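Local coordinates for taurocyamine kinase (Schistosoma mansoni, PDB 4WOD), which catalyses the reversible, magnesium-dependent transfer of phosphate from ATP to taurocyamine, a phosphagen kinase reaction, in a chain built from two fused kinase repeats, at residues N634-L645 / T682-L693. The protein carries 4 engineered substitutions. Numbering follows the deposited sequence.
Sequences NLGTSMRASVLL and TYDISNKRRLGL
Asn687 reaches across to Met639 and Ala641 with its side-chain amide, taking over where the regular strand ladder gives out. OD1 of Asn687 accepts from N of Ala641 at 2.8 Å, while ND2 of Asn687 donates almost straight, at 169°, to O of Met639. With CG between its own backbone N and carbonyl carbon (chi1 59°), the amide is swung over to the partner strand; the backbone N of Asn687 makes only a weak bond to Ala641 O. Two arginines come together close by. The flat end of Arg690 lies against the aliphatic stem of Arg640, NH2 of Arg690 being 3.3 Å from CG of Arg640, and the two guanidinium planes stand nearly perpendicular, 87° apart. NH1 of Arg690 is held by the carbonyls of Asn687 and Arg689. Arg640, extended from CG to NE, runs on over Ser686 CB, which sits under the centre of its guanidinium, and its NH2 forms a salt bridge of 2.8 Å with OD1 of Asp684. One water joins Arg640 NH1 to Asp684 OD2, which also pairs with Arg669. Strands 639-646 and 682-687 are antiparallel neighbours in the eight-stranded sheet of the phosphagen kinase catalytic domain. Residues 640-644 and Arg669 are predicted to bind ATP, so Arg640 probably faces the nucleotide's phosphates. Val643 and Ile685 exchange two backbone bonds, as do Leu645 and Tyr683; Leu645 CD2 packs on Ile685 CG1, and Val643 reaches helix 695-715. At the other end, within the type II' turn 635-638, Thr637 gives both N and OG1 to the carbonyl O of Arg690, the hydroxyl 2.8 Å away on a lone pair. The same OG1 accepts from Met639 N, an ST turn.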
loop_
_atom_site.group_PDB
_atom_site.type_symbol
_atom_site.label_atom_id
_atom_site.label_comp_id
_atom_site.label_asym_id
_atom_site.label_seq_id
_atom_site.Cartn_x
_atom_site.Cartn_y
_atom_site.Cartn_z
ATOM N N ASN A 634 23.471 4.496 10.747
ATOM C CA ASN A 634 24.544 3.958 9.917
ATOM C C ASN A 634 25.671 4.909 9.524
ATOM O O ASN A 634 26.315 4.724 8.488
ATOM C CB ASN A 634 23.952 3.344 8.664
ATOM C CG ASN A 634 24.131 1.849 8.640
ATOM O OD1 ASN A 634 25.227 1.356 8.383
ATOM N ND2 ASN A 634 23.061 1.111 8.951
ATOM N N LEU A 635 25.912 5.910 10.362
ATOM C CA LEU A 635 27.055 6.815 10.253
ATOM C C LEU A 635 28.427 6.264 10.678
ATOM O O LEU A 635 28.558 5.118 11.097
ATOM C CB LEU A 635 26.782 8.057 11.109
ATOM C CG LEU A 635 25.479 8.792 10.862
ATOM C CD1 LEU A 635 25.234 9.775 12.034
ATOM C CD2 LEU A 635 25.525 9.533 9.530
ATOM N N GLY A 636 29.445 7.117 10.582
ATOM C CA GLY A 636 30.798 6.757 10.980
ATOM C C GLY A 636 31.472 5.943 9.893
ATOM O O GLY A 636 31.840 6.472 8.850
ATOM N N THR A 637 31.615 4.647 10.147
ATOM C CA THR A 637 32.145 3.718 9.157
ATOM C C THR A 637 31.075 3.288 8.174
ATOM O O THR A 637 31.378 2.902 7.046
ATOM C CB THR A 637 32.690 2.448 9.814
ATOM O OG1 THR A 637 31.608 1.773 10.471
ATOM C CG2 THR A 637 33.783 2.779 10.809
ATOM N N SER A 638 29.831 3.306 8.647
ATOM C CA SER A 638 28.697 2.751 7.929
ATOM C C SER A 638 28.935 1.294 7.569
ATOM O O SER A 638 28.457 0.837 6.547
ATOM C CB SER A 638 28.411 3.547 6.657
ATOM O OG SER A 638 27.136 3.195 6.150
ATOM N N MET A 639 29.697 0.597 8.400
ATOM C CA MET A 639 30.226 -0.721 8.060
ATOM C C MET A 639 29.605 -1.804 8.889
ATOM O O MET A 639 29.579 -1.727 10.116
ATOM C CB MET A 639 31.740 -0.773 8.245
ATOM C CG MET A 639 32.344 -2.134 7.904
ATOM S SD MET A 639 34.151 -2.122 7.854
ATOM C CE MET A 639 34.409 -1.428 6.201
ATOM N N ARG A 640 29.126 -2.828 8.204
ATOM C CA ARG A 640 28.603 -4.002 8.852
ATOM C C ARG A 640 29.288 -5.234 8.280
ATOM O O ARG A 640 29.106 -5.566 7.106
ATOM C CB ARG A 640 27.079 -4.081 8.677
ATOM C CG ARG A 640 26.417 -5.272 9.374
ATOM C CD ARG A 640 24.916 -5.290 9.038
ATOM N NE ARG A 640 24.171 -6.369 9.676
ATOM C CZ ARG A 640 24.137 -7.629 9.242
ATOM N NH1 ARG A 640 24.832 -7.992 8.172
ATOM N NH2 ARG A 640 23.409 -8.534 9.886
ATOM N N ALA A 641 30.115 -5.867 9.108
ATOM C CA ALA A 641 30.725 -7.149 8.773
ATOM C C ALA A 641 29.964 -8.257 9.475
ATOM O O ALA A 641 29.604 -8.137 10.648
ATOM C CB ALA A 641 32.175 -7.182 9.175
ATOM N N SER A 642 29.753 -9.360 8.781
ATOM C CA SER A 642 28.898 -10.381 9.333
ATOM C C SER A 642 29.291 -11.761 8.862
ATOM O O SER A 642 30.002 -11.912 7.865
ATOM C CB SER A 642 27.438 -10.094 8.972
ATOM O OG SER A 642 27.223 -10.242 7.583
ATOM N N VAL A 643 28.839 -12.765 9.605
ATOM C CA VAL A 643 28.996 -14.159 9.205
ATOM C C VAL A 643 27.696 -14.907 9.399
ATOM O O VAL A 643 26.902 -14.581 10.278
ATOM C CB VAL A 643 30.104 -14.896 10.012
ATOM C CG1 VAL A 643 31.476 -14.354 9.666
ATOM C CG2 VAL A 643 29.829 -14.825 11.520
ATOM N N LEU A 644 27.486 -15.919 8.570
ATOM C CA LEU A 644 26.442 -16.888 8.830
ATOM C C LEU A 644 27.072 -18.019 9.654
ATOM O O LEU A 644 27.856 -18.816 9.135
ATOM C CB LEU A 644 25.842 -17.399 7.523
ATOM C CG LEU A 644 24.471 -18.053 7.643
ATOM C CD1 LEU A 644 23.595 -17.253 8.595
ATOM C CD2 LEU A 644 23.839 -18.132 6.275
ATOM N N LEU A 645 26.746 -18.057 10.946
ATOM C CA LEU A 645 27.445 -18.922 11.898
ATOM C C LEU A 645 26.592 -20.089 12.412
ATOM O O LEU A 645 25.464 -19.896 12.883
ATOM C CB LEU A 645 27.940 -18.087 13.081
ATOM C CG LEU A 645 28.854 -18.756 14.112
ATOM C CD1 LEU A 645 30.173 -19.161 13.482
ATOM C CD2 LEU A 645 29.086 -17.835 15.301
ATOM N N THR A 682 21.791 -21.893 13.458
ATOM C CA THR A 682 22.500 -20.985 12.570
ATOM C C THR A 682 22.109 -19.534 12.818
ATOM O O THR A 682 20.934 -19.168 12.734
ATOM C CB THR A 682 22.237 -21.332 11.107
ATOM O OG1 THR A 682 22.538 -22.714 10.895
ATOM C CG2 THR A 682 23.105 -20.487 10.197
ATOM N N TYR A 683 23.106 -18.711 13.131
ATOM C CA TYR A 683 22.872 -17.304 13.436
ATOM C C TYR A 683 23.634 -16.377 12.497
ATOM O O TYR A 683 24.772 -16.654 12.115
ATOM C CB TYR A 683 23.284 -16.987 14.872
ATOM C CG TYR A 683 22.255 -17.304 15.929
ATOM C CD1 TYR A 683 21.351 -18.348 15.770
ATOM C CD2 TYR A 683 22.190 -16.555 17.094
ATOM C CE1 TYR A 683 20.412 -18.636 16.749
ATOM C CE2 TYR A 683 21.258 -16.832 18.072
ATOM C CZ TYR A 683 20.371 -17.870 17.894
ATOM O OH TYR A 683 19.447 -18.141 18.875
ATOM N N ASP A 684 23.009 -15.261 12.143
ATOM C CA ASP A 684 23.727 -14.185 11.480
ATOM C C ASP A 684 24.319 -13.256 12.542
ATOM O O ASP A 684 23.586 -12.605 13.284
ATOM C CB ASP A 684 22.812 -13.418 10.533
ATOM C CG ASP A 684 23.552 -12.366 9.749
ATOM O OD1 ASP A 684 23.761 -11.265 10.299
ATOM O OD2 ASP A 684 23.947 -12.647 8.597
ATOM N N ILE A 685 25.645 -13.217 12.622
ATOM C CA ILE A 685 26.326 -12.416 13.637
ATOM C C ILE A 685 27.015 -11.220 12.995
ATOM O O ILE A 685 27.714 -11.365 11.995
ATOM C CB ILE A 685 27.387 -13.242 14.413
ATOM C CG1 ILE A 685 26.801 -14.571 14.902
ATOM C CG2 ILE A 685 27.951 -12.435 15.578
ATOM C CD1 ILE A 685 25.675 -14.399 15.887
ATOM N N SER A 686 26.828 -10.036 13.558
ATOM C CA SER A 686 27.512 -8.869 13.009
ATOM C C SER A 686 28.022 -7.945 14.111
ATOM O O SER A 686 27.557 -8.012 15.246
ATOM C CB SER A 686 26.582 -8.106 12.060
ATOM O OG SER A 686 25.362 -7.769 12.698
ATOM N N ASN A 687 28.990 -7.093 13.785
ATOM C CA ASN A 687 29.364 -6.033 14.713
ATOM C C ASN A 687 28.194 -5.093 14.894
ATOM O O ASN A 687 27.477 -4.785 13.937
ATOM C CB ASN A 687 30.593 -5.260 14.232
ATOM C CG ASN A 687 30.395 -4.610 12.864
ATOM O OD1 ASN A 687 30.325 -5.299 11.843
ATOM N ND2 ASN A 687 30.338 -3.274 12.835
ATOM N N LYS A 688 27.985 -4.634 16.118
ATOM C CA LYS A 688 26.920 -3.676 16.349
ATOM C C LYS A 688 27.390 -2.230 16.117
ATOM O O LYS A 688 26.623 -1.392 15.648
ATOM C CB LYS A 688 26.365 -3.845 17.757
ATOM C CG LYS A 688 24.973 -3.279 17.940
ATOM C CD LYS A 688 24.575 -3.266 19.406
ATOM C CE LYS A 688 25.788 -3.090 20.316
ATOM N NZ LYS A 688 25.532 -2.092 21.403
ATOM N N ARG A 689 28.652 -1.941 16.414
ATOM C CA ARG A 689 29.130 -0.564 16.334
ATOM C C ARG A 689 29.243 -0.073 14.896
ATOM O O ARG A 689 29.530 -0.858 13.987
ATOM C CB ARG A 689 30.481 -0.429 17.033
ATOM C CG ARG A 689 30.403 -0.679 18.538
ATOM C CD ARG A 689 31.787 -0.760 19.146
ATOM N NE ARG A 689 32.328 0.561 19.424
ATOM C CZ ARG A 689 33.590 0.799 19.761
ATOM N NH1 ARG A 689 34.462 -0.200 19.848
ATOM N NH2 ARG A 689 33.980 2.042 20.003
ATOM N N ARG A 690 29.029 1.228 14.696
ATOM C CA ARG A 690 29.208 1.859 13.376
ATOM C C ARG A 690 30.045 3.125 13.483
ATOM O O ARG A 690 30.836 3.453 12.589
ATOM C CB ARG A 690 27.860 2.222 12.744
ATOM C CG ARG A 690 26.939 1.053 12.530
ATOM C CD ARG A 690 27.284 0.305 11.254
ATOM N NE ARG A 690 26.266 -0.716 10.984
ATOM C CZ ARG A 690 26.265 -1.921 11.550
ATOM N NH1 ARG A 690 27.239 -2.255 12.389
ATOM N NH2 ARG A 690 25.303 -2.795 11.269
ATOM N N LEU A 691 29.836 3.832 14.589
ATOM C CA LEU A 691 30.377 5.172 14.795
ATOM C C LEU A 691 31.250 5.180 16.052
ATOM O O LEU A 691 30.904 4.556 17.052
ATOM C CB LEU A 691 29.223 6.176 14.919
ATOM C CG LEU A 691 29.515 7.640 15.220
ATOM C CD1 LEU A 691 30.110 8.278 13.994
ATOM C CD2 LEU A 691 28.254 8.362 15.638
ATOM N N GLY A 692 32.387 5.863 16.000
ATOM C CA GLY A 692 33.267 5.941 17.153
ATOM C C GLY A 692 34.406 4.942 17.099
ATOM O O GLY A 692 35.135 4.753 18.071
ATOM N N LEU A 693 34.568 4.301 15.949
ATOM C CA LEU A 693 35.625 3.320 15.769
ATOM C C LEU A 693 36.058 3.328 14.300
ATOM O O LEU A 693 35.360 3.887 13.451
ATOM C CB LEU A 693 35.147 1.928 16.210
ATOM C CG LEU A 693 34.284 1.078 15.263
ATOM C CD1 LEU A 693 34.012 -0.294 15.889
ATOM C CD2 LEU A 693 32.970 1.742 14.874
HETATM O O HOH W 1 24.181 -10.351 6.868
HETATM O O HOH W 2 24.185 -5.331 12.823
HETATM O O HOH W 3 26.436 -12.968 6.940
#